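Local coordinates for mRNA-binding protein PUF3 (Saccharomyces cerevisiae, PDB 3K49) that binds the 3' untranslated regions of mRNAs, mostly those for mitochondrial proteins, and promotes deadenylation and decay of COX17 mRNA, at residues 104-109 and 141-146; 156-161 and 194-199; 120-123 and 129-132. All blocks are in the same frame, centred on the assembly; numbering follows the deposited sequence.

How the interactions relate
All three contacts lie in the Pumilio homology domain, an all-helical repeat array, and join pieces of repeats 3, 4 and 5. Interaction 1 ties helix 105-110 of repeat 3 to helix 141-146 of repeat 4; interaction 3 falls between those segments in the sequence, joining helices 114-124 and 127-134 within repeat 3. Interaction 2 follows along the chain, connecting helix 150-160 of repeat 4 to the end of helix 186-196 in repeat 5. Centres are about 14 Å apart for interactions 1 and 3 and for 2 and 3, and about 18 Å for 1 and 2. Interactions 2 and 3 touch through side chains, so packing inside one repeat runs on into packing between repeats.

Interaction 1 (104-109 and 141-146); sequences NMKQLS and VLQMIK
Lys-106 reaches from one helix to the next and touches two residues there, Met-144 with its stem and Gln-143 with its tip. Its CG lies 3.7 Å from Met-144 CE, and the same methyl is 4.0 Å from Lys-106 CE, so the terminal methyl sits against the aliphatic part of the lysine, the two chains crossing at a slant. At the tip, NZ gives a weak hydrogen bond to Gln-143 OE1 (3.2 Å), the two side chains meeting at about a right angle. Both are extended, and in each CG stands opposite the backbone N (chi1 -164° in Lys-106, 178° in Gln-143), which lets them span the gap between the helices. Met-144 instead folds at chi2 and chi3, carrying its methyl across to the lysine.

The ammonium sits at the start of helix 141-146, with Ser-140 OG as its main partner and the glutamine oxygen as a weaker one. Leu-137 touches both Lys-106 and Met-144. Further in, the buried hydroxyl of Ser-109 is satisfied in its own helix: OG bonds to Met-105 O at 2.8 Å from above the carbonyl plane, and that oxygen also accepts from Ser-109 N.

The contact joins the short first helices of Pumilio repeats 3 and 4, the side-by-side stacking of equivalent helices by which a PUF domain builds its curved superhelix.

Interaction 2 (156-161 and 194-199); sequences KAIETI and LEFGSS
This is a contact between successive Pumilio repeats: Phe-196, the last helical residue of helix 186-196 in repeat 5, lays its ring against the C-terminal turn of helix 150-160 in repeat 4. The backbones are nearest at Ile-158 and Phe-196, whose CA atoms are 7.1 Å apart. Phe-196 sends its CB toward the other helix, and with chi1 at -74° the ring lies opposite its own carbonyl carbon, directed at the backbone of Ile-158 and Glu-159.

One ring face is met largely by main chain. Glu-159 CA sits over it, 4.2 Å from the centroid and 23° off the normal, a CH-pi contact displaced toward the CE2 and CZ side. Ile-158 O lies over the same face, 3.7 Å from Phe-196 CD2. At the root of the ring the contact is aliphatic: Ile-158 CG2 packs 3.8 Å from Phe-196 CB, and the isoleucine side chain also packs on Arg-192 and Leu-193, earlier in the same helix as Phe-196. Glu-159 CG adds a touch at the far end of the ring, 4.1 Å from Phe-196 CZ.

In a PUF domain such joints between neighbouring repeats recur along the array, and here the long second helices of repeats 4 and 5 are brought together near their C-terminal ends. No hydrogen bond crosses between 156-161 and 194-199, but the carboxylate of Glu-159 makes a salt bridge through OE2 to Arg-192 NE, one turn before Phe-196, adding a charged tie between the same two helices. On the side of helix 150-160 away from Phe-196, Thr-160 turns its OG1 back to Lys-156 O (3.0 Å), an oxygen that also accepts from Thr-160 N.

Interaction 3 (120-123 and 129-132); sequences KALE and QRIE
The polar part of this contact is one side chain meeting a main-chain oxygen: Arg-130 NE lies 2.8 Å from Leu-122 O. Short as it is, the hydrogen bond is weak, because the N-H is badly bent from the line to the acceptor, at 117°. The guanidinium stands oblique to that oxygen, and its NH2 comes only loosely near Glu-123 O, at 4.1 Å. Arg-130 is extended from CG to NE, which brings NE to the carbonyl of Leu-122 in the last turn of helix 114-124. On the way its CD passes 3.4 Å from the same Leu-122 O.

Both helices belong to Pumilio repeat 3: 114-124 is the long second helix and 127-134 the third, and the arginine reaches back from the third to the C-terminal end of the second, across the short link that joins them.

The apolar part is at the arginine stem. Leu-122 CD2 packs 4.1 Å from Arg-130 CG, the leucine being brought round by a chi1 of -66° that sets CG opposite its carbonyl carbon. Thr-160 of repeat 4 touches both side chains.

The charge pairing is made with the next repeat, not across this contact. Glu-123 points its CB away from Arg-130, and its OE2 forms a salt bridge with Lys-156 NZ of helix 150-160.

Interaction 1 (104-109 and 141-146)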
# COMPACT_ATOMS: atom_id res chain seq x y z
N ASN A 104 -9.37 -25.72 5.59
CA ASN A 104 -9.73 -25.15 4.30
C ASN A 104 -9.14 -23.78 4.06
O ASN A 104 -9.47 -23.14 3.06
CB ASN A 104 -11.24 -25.06 4.14
CG ASN A 104 -11.93 -26.39 4.40
OD1 ASN A 104 -11.73 -27.34 3.65
ND2 ASN A 104 -12.73 -26.45 5.46
N MET A 105 -8.27 -23.34 4.96
CA MET A 105 -7.68 -22.01 4.83
C MET A 105 -7.10 -21.74 3.46
O MET A 105 -7.45 -20.74 2.84
CB MET A 105 -6.60 -21.76 5.89
CG MET A 105 -7.07 -20.89 7.03
SD MET A 105 -7.64 -19.27 6.47
CE MET A 105 -6.11 -18.33 6.45
N LYS A 106 -6.21 -22.62 3.00
CA LYS A 106 -5.48 -22.40 1.75
C LYS A 106 -6.43 -22.22 0.59
O LYS A 106 -6.35 -21.25 -0.16
CB LYS A 106 -4.50 -23.54 1.48
CG LYS A 106 -3.44 -23.22 0.44
CD LYS A 106 -2.26 -24.17 0.53
CE LYS A 106 -1.46 -24.16 -0.75
NZ LYS A 106 -0.24 -25.01 -0.66
N GLN A 107 -7.36 -23.16 0.47
CA GLN A 107 -8.31 -23.13 -0.63
C GLN A 107 -9.14 -21.85 -0.62
O GLN A 107 -9.25 -21.18 -1.65
CB GLN A 107 -9.20 -24.36 -0.55
CG GLN A 107 -10.27 -24.41 -1.61
CD GLN A 107 -10.92 -25.77 -1.68
OE1 GLN A 107 -11.02 -26.48 -0.68
NE2 GLN A 107 -11.36 -26.16 -2.87
N LEU A 108 -9.71 -21.52 0.54
CA LEU A 108 -10.50 -20.30 0.66
C LEU A 108 -9.65 -19.07 0.36
O LEU A 108 -10.07 -18.14 -0.32
CB LEU A 108 -11.11 -20.19 2.06
CG LEU A 108 -12.04 -21.34 2.40
CD1 LEU A 108 -12.45 -21.26 3.84
CD2 LEU A 108 -13.22 -21.32 1.46
N SER A 109 -8.42 -19.08 0.84
CA SER A 109 -7.58 -17.90 0.69
C SER A 109 -7.23 -17.65 -0.77
O SER A 109 -6.96 -16.52 -1.15
CB SER A 109 -6.33 -18.02 1.55
OG SER A 109 -6.68 -18.00 2.93
N VAL A 141 3.61 -19.95 2.11
CA VAL A 141 3.79 -18.51 2.19
C VAL A 141 4.18 -17.87 0.87
O VAL A 141 3.47 -16.97 0.40
CB VAL A 141 4.79 -18.14 3.28
CG1 VAL A 141 5.07 -16.66 3.24
CG2 VAL A 141 4.21 -18.55 4.64
N LEU A 142 5.29 -18.31 0.28
CA LEU A 142 5.70 -17.82 -1.05
C LEU A 142 4.57 -17.93 -2.08
O LEU A 142 4.29 -16.98 -2.82
CB LEU A 142 6.97 -18.52 -1.57
CG LEU A 142 8.31 -18.06 -1.01
CD1 LEU A 142 9.42 -18.97 -1.50
CD2 LEU A 142 8.59 -16.61 -1.38
N GLN A 143 3.93 -19.09 -2.13
CA GLN A 143 2.78 -19.24 -3.01
C GLN A 143 1.69 -18.22 -2.69
O GLN A 143 1.08 -17.65 -3.60
CB GLN A 143 2.22 -20.66 -2.97
CG GLN A 143 1.00 -20.82 -3.86
CD GLN A 143 0.30 -22.14 -3.66
OE1 GLN A 143 0.72 -22.97 -2.86
NE2 GLN A 143 -0.79 -22.35 -4.40
N MET A 144 1.45 -17.97 -1.40
CA MET A 144 0.39 -17.04 -1.00
C MET A 144 0.69 -15.60 -1.45
O MET A 144 -0.21 -14.90 -1.93
CB MET A 144 0.18 -17.06 0.52
CG MET A 144 -0.30 -18.38 1.10
SD MET A 144 -1.95 -18.81 0.54
CE MET A 144 -1.60 -20.16 -0.58
N ILE A 145 1.94 -15.18 -1.28
CA ILE A 145 2.35 -13.81 -1.63
C ILE A 145 2.28 -13.56 -3.13
O ILE A 145 2.06 -12.43 -3.56
CB ILE A 145 3.76 -13.50 -1.12
CG1 ILE A 145 3.83 -13.75 0.38
CG2 ILE A 145 4.15 -12.07 -1.48
CD1 ILE A 145 5.08 -13.22 1.04
N LYS A 146 2.45 -14.60 -3.93
CA LYS A 146 2.42 -14.43 -5.38
C LYS A 146 1.00 -14.49 -5.95
O LYS A 146 0.75 -14.07 -7.09
CB LYS A 146 3.29 -15.48 -6.07
CG LYS A 146 4.77 -15.35 -5.79
CD LYS A 146 5.57 -16.43 -6.50
CE LYS A 146 7.06 -16.29 -6.21
NZ LYS A 146 7.85 -17.34 -6.91

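Interaction 2 (156-161 and 194-199)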
# COMPACT_ATOMS: atom_id res chain seq x y z
N LYS A 156 -3.11 -9.12 5.72
CA LYS A 156 -4.09 -9.07 6.78
C LYS A 156 -3.59 -9.82 8.02
O LYS A 156 -3.70 -9.32 9.16
CB LYS A 156 -5.42 -9.65 6.29
CG LYS A 156 -6.56 -9.53 7.29
CD LYS A 156 -6.79 -8.08 7.75
CE LYS A 156 -7.39 -7.27 6.62
NZ LYS A 156 -7.98 -6.00 7.09
N ALA A 157 -3.04 -11.01 7.80
CA ALA A 157 -2.45 -11.78 8.89
C ALA A 157 -1.33 -11.01 9.60
O ALA A 157 -1.25 -10.97 10.83
CB ALA A 157 -1.96 -13.12 8.39
N ILE A 158 -0.47 -10.36 8.83
CA ILE A 158 0.58 -9.54 9.45
C ILE A 158 0.02 -8.37 10.28
O ILE A 158 0.58 -8.00 11.31
CB ILE A 158 1.60 -9.02 8.41
CG1 ILE A 158 2.34 -10.18 7.77
CG2 ILE A 158 2.57 -8.05 9.06
CD1 ILE A 158 2.95 -9.84 6.48
N GLU A 159 -1.09 -7.79 9.82
CA GLU A 159 -1.71 -6.66 10.49
C GLU A 159 -2.45 -7.06 11.77
O GLU A 159 -2.54 -6.26 12.71
CB GLU A 159 -2.67 -5.95 9.53
CG GLU A 159 -1.96 -5.21 8.42
CD GLU A 159 -2.86 -4.92 7.25
OE1 GLU A 159 -4.10 -4.96 7.44
OE2 GLU A 159 -2.33 -4.68 6.14
N THR A 160 -2.97 -8.28 11.80
CA THR A 160 -3.85 -8.71 12.90
C THR A 160 -3.18 -9.63 13.92
O THR A 160 -3.71 -9.83 15.02
CB THR A 160 -5.13 -9.43 12.37
OG1 THR A 160 -4.76 -10.64 11.67
CG2 THR A 160 -5.94 -8.52 11.43
N ILE A 161 -2.02 -10.19 13.58
CA ILE A 161 -1.36 -11.14 14.48
C ILE A 161 0.05 -10.67 14.81
O ILE A 161 0.76 -10.20 13.93
CB ILE A 161 -1.30 -12.56 13.88
CG1 ILE A 161 -2.70 -13.03 13.49
CG2 ILE A 161 -0.67 -13.54 14.87
CD1 ILE A 161 -2.71 -14.25 12.56
N LEU A 194 8.28 -4.95 7.40
CA LEU A 194 9.08 -3.89 7.98
C LEU A 194 8.30 -3.10 9.04
O LEU A 194 8.81 -2.89 10.13
CB LEU A 194 9.60 -2.95 6.90
CG LEU A 194 10.65 -3.56 5.97
CD1 LEU A 194 10.97 -2.58 4.86
CD2 LEU A 194 11.90 -3.94 6.74
N GLU A 195 7.06 -2.70 8.73
CA GLU A 195 6.25 -1.90 9.64
C GLU A 195 5.97 -2.62 10.96
O GLU A 195 6.10 -2.04 12.03
CB GLU A 195 4.94 -1.47 8.98
CG GLU A 195 4.05 -0.63 9.91
CD GLU A 195 2.56 -0.61 9.51
OE1 GLU A 195 1.72 -0.17 10.33
OE2 GLU A 195 2.23 -1.06 8.39
N PHE A 196 5.62 -3.90 10.86
CA PHE A 196 5.17 -4.69 12.00
C PHE A 196 6.24 -5.61 12.58
O PHE A 196 6.01 -6.24 13.61
CB PHE A 196 3.95 -5.55 11.60
CG PHE A 196 2.67 -4.76 11.46
CD1 PHE A 196 2.40 -4.04 10.30
CD2 PHE A 196 1.75 -4.72 12.48
CE1 PHE A 196 1.24 -3.29 10.17
CE2 PHE A 196 0.56 -3.99 12.35
CZ PHE A 196 0.31 -3.28 11.20
N GLY A 197 7.38 -5.71 11.91
CA GLY A 197 8.43 -6.63 12.32
C GLY A 197 9.24 -6.16 13.51
O GLY A 197 9.33 -4.96 13.79
N SER A 198 9.83 -7.12 14.22
CA SER A 198 10.80 -6.82 15.27
C SER A 198 12.05 -6.20 14.65
O SER A 198 12.29 -6.32 13.44
CB SER A 198 11.20 -8.11 16.02
OG SER A 198 12.02 -8.94 15.21
N SER A 199 12.85 -5.54 15.48
CA SER A 199 14.10 -4.94 15.02
C SER A 199 14.98 -5.95 14.28
O SER A 199 15.68 -5.60 13.34
CB SER A 199 14.88 -4.33 16.18
OG SER A 199 16.19 -3.99 15.76

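Interaction 3 (120-123 and 129-132)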
# COMPACT_ATOMS: atom_id res chain seq x y z
N LYS A 120 -12.10 -10.67 6.35
CA LYS A 120 -13.02 -10.06 7.29
C LYS A 120 -12.96 -10.82 8.61
O LYS A 120 -13.00 -10.23 9.69
CB LYS A 120 -14.45 -10.01 6.75
CG LYS A 120 -15.43 -9.13 7.60
CD LYS A 120 -15.29 -7.62 7.27
CE LYS A 120 -16.30 -6.77 8.03
NZ LYS A 120 -17.75 -7.04 7.68
N ALA A 121 -12.84 -12.14 8.52
CA ALA A 121 -12.82 -12.98 9.71
C ALA A 121 -11.64 -12.69 10.64
O ALA A 121 -11.81 -12.61 11.86
CB ALA A 121 -12.88 -14.45 9.34
N LEU A 122 -10.46 -12.51 10.06
CA LEU A 122 -9.25 -12.21 10.85
C LEU A 122 -9.42 -10.95 11.69
O LEU A 122 -8.96 -10.86 12.83
CB LEU A 122 -8.03 -12.09 9.92
CG LEU A 122 -7.61 -13.36 9.19
CD1 LEU A 122 -6.46 -13.12 8.18
CD2 LEU A 122 -7.23 -14.44 10.20
N GLU A 123 -10.09 -9.97 11.10
CA GLU A 123 -10.47 -8.76 11.81
C GLU A 123 -11.38 -8.99 13.03
O GLU A 123 -11.32 -8.20 13.99
CB GLU A 123 -11.19 -7.82 10.84
CG GLU A 123 -10.27 -6.89 10.08
CD GLU A 123 -11.04 -6.04 9.09
OE1 GLU A 123 -12.26 -6.23 9.01
OE2 GLU A 123 -10.44 -5.20 8.38
N GLN A 129 -7.89 -17.91 17.44
CA GLN A 129 -8.48 -18.45 16.23
C GLN A 129 -7.76 -17.90 15.00
O GLN A 129 -7.65 -18.60 13.99
CB GLN A 129 -9.98 -18.16 16.15
CG GLN A 129 -10.81 -19.10 16.99
CD GLN A 129 -12.21 -18.59 17.23
OE1 GLN A 129 -12.44 -17.40 17.45
NE2 GLN A 129 -13.17 -19.51 17.20
N ARG A 130 -7.28 -16.66 15.07
CA ARG A 130 -6.53 -16.08 13.97
C ARG A 130 -5.31 -16.92 13.63
O ARG A 130 -5.13 -17.38 12.49
CB ARG A 130 -6.08 -14.67 14.30
CG ARG A 130 -7.15 -13.65 14.22
CD ARG A 130 -6.64 -12.35 14.80
NE ARG A 130 -7.76 -11.56 15.29
CZ ARG A 130 -7.67 -10.67 16.27
NH1 ARG A 130 -6.50 -10.46 16.85
NH2 ARG A 130 -8.75 -10.01 16.66
N ILE A 131 -4.47 -17.15 14.63
CA ILE A 131 -3.21 -17.85 14.43
C ILE A 131 -3.49 -19.31 14.04
O ILE A 131 -2.83 -19.89 13.18
CB ILE A 131 -2.27 -17.72 15.67
CG1 ILE A 131 -0.98 -18.51 15.44
CG2 ILE A 131 -2.97 -18.18 16.94
CD1 ILE A 131 -0.23 -18.08 14.17
N GLU A 132 -4.51 -19.88 14.66
CA GLU A 132 -4.92 -21.25 14.35
C GLU A 132 -5.23 -21.43 12.87
O GLU A 132 -4.79 -22.40 12.25
CB GLU A 132 -6.14 -21.61 15.20
CG GLU A 132 -6.50 -23.07 15.25
CD GLU A 132 -7.79 -23.30 16.05
OE1 GLU A 132 -8.62 -24.13 15.62
OE2 GLU A 132 -7.98 -22.64 17.10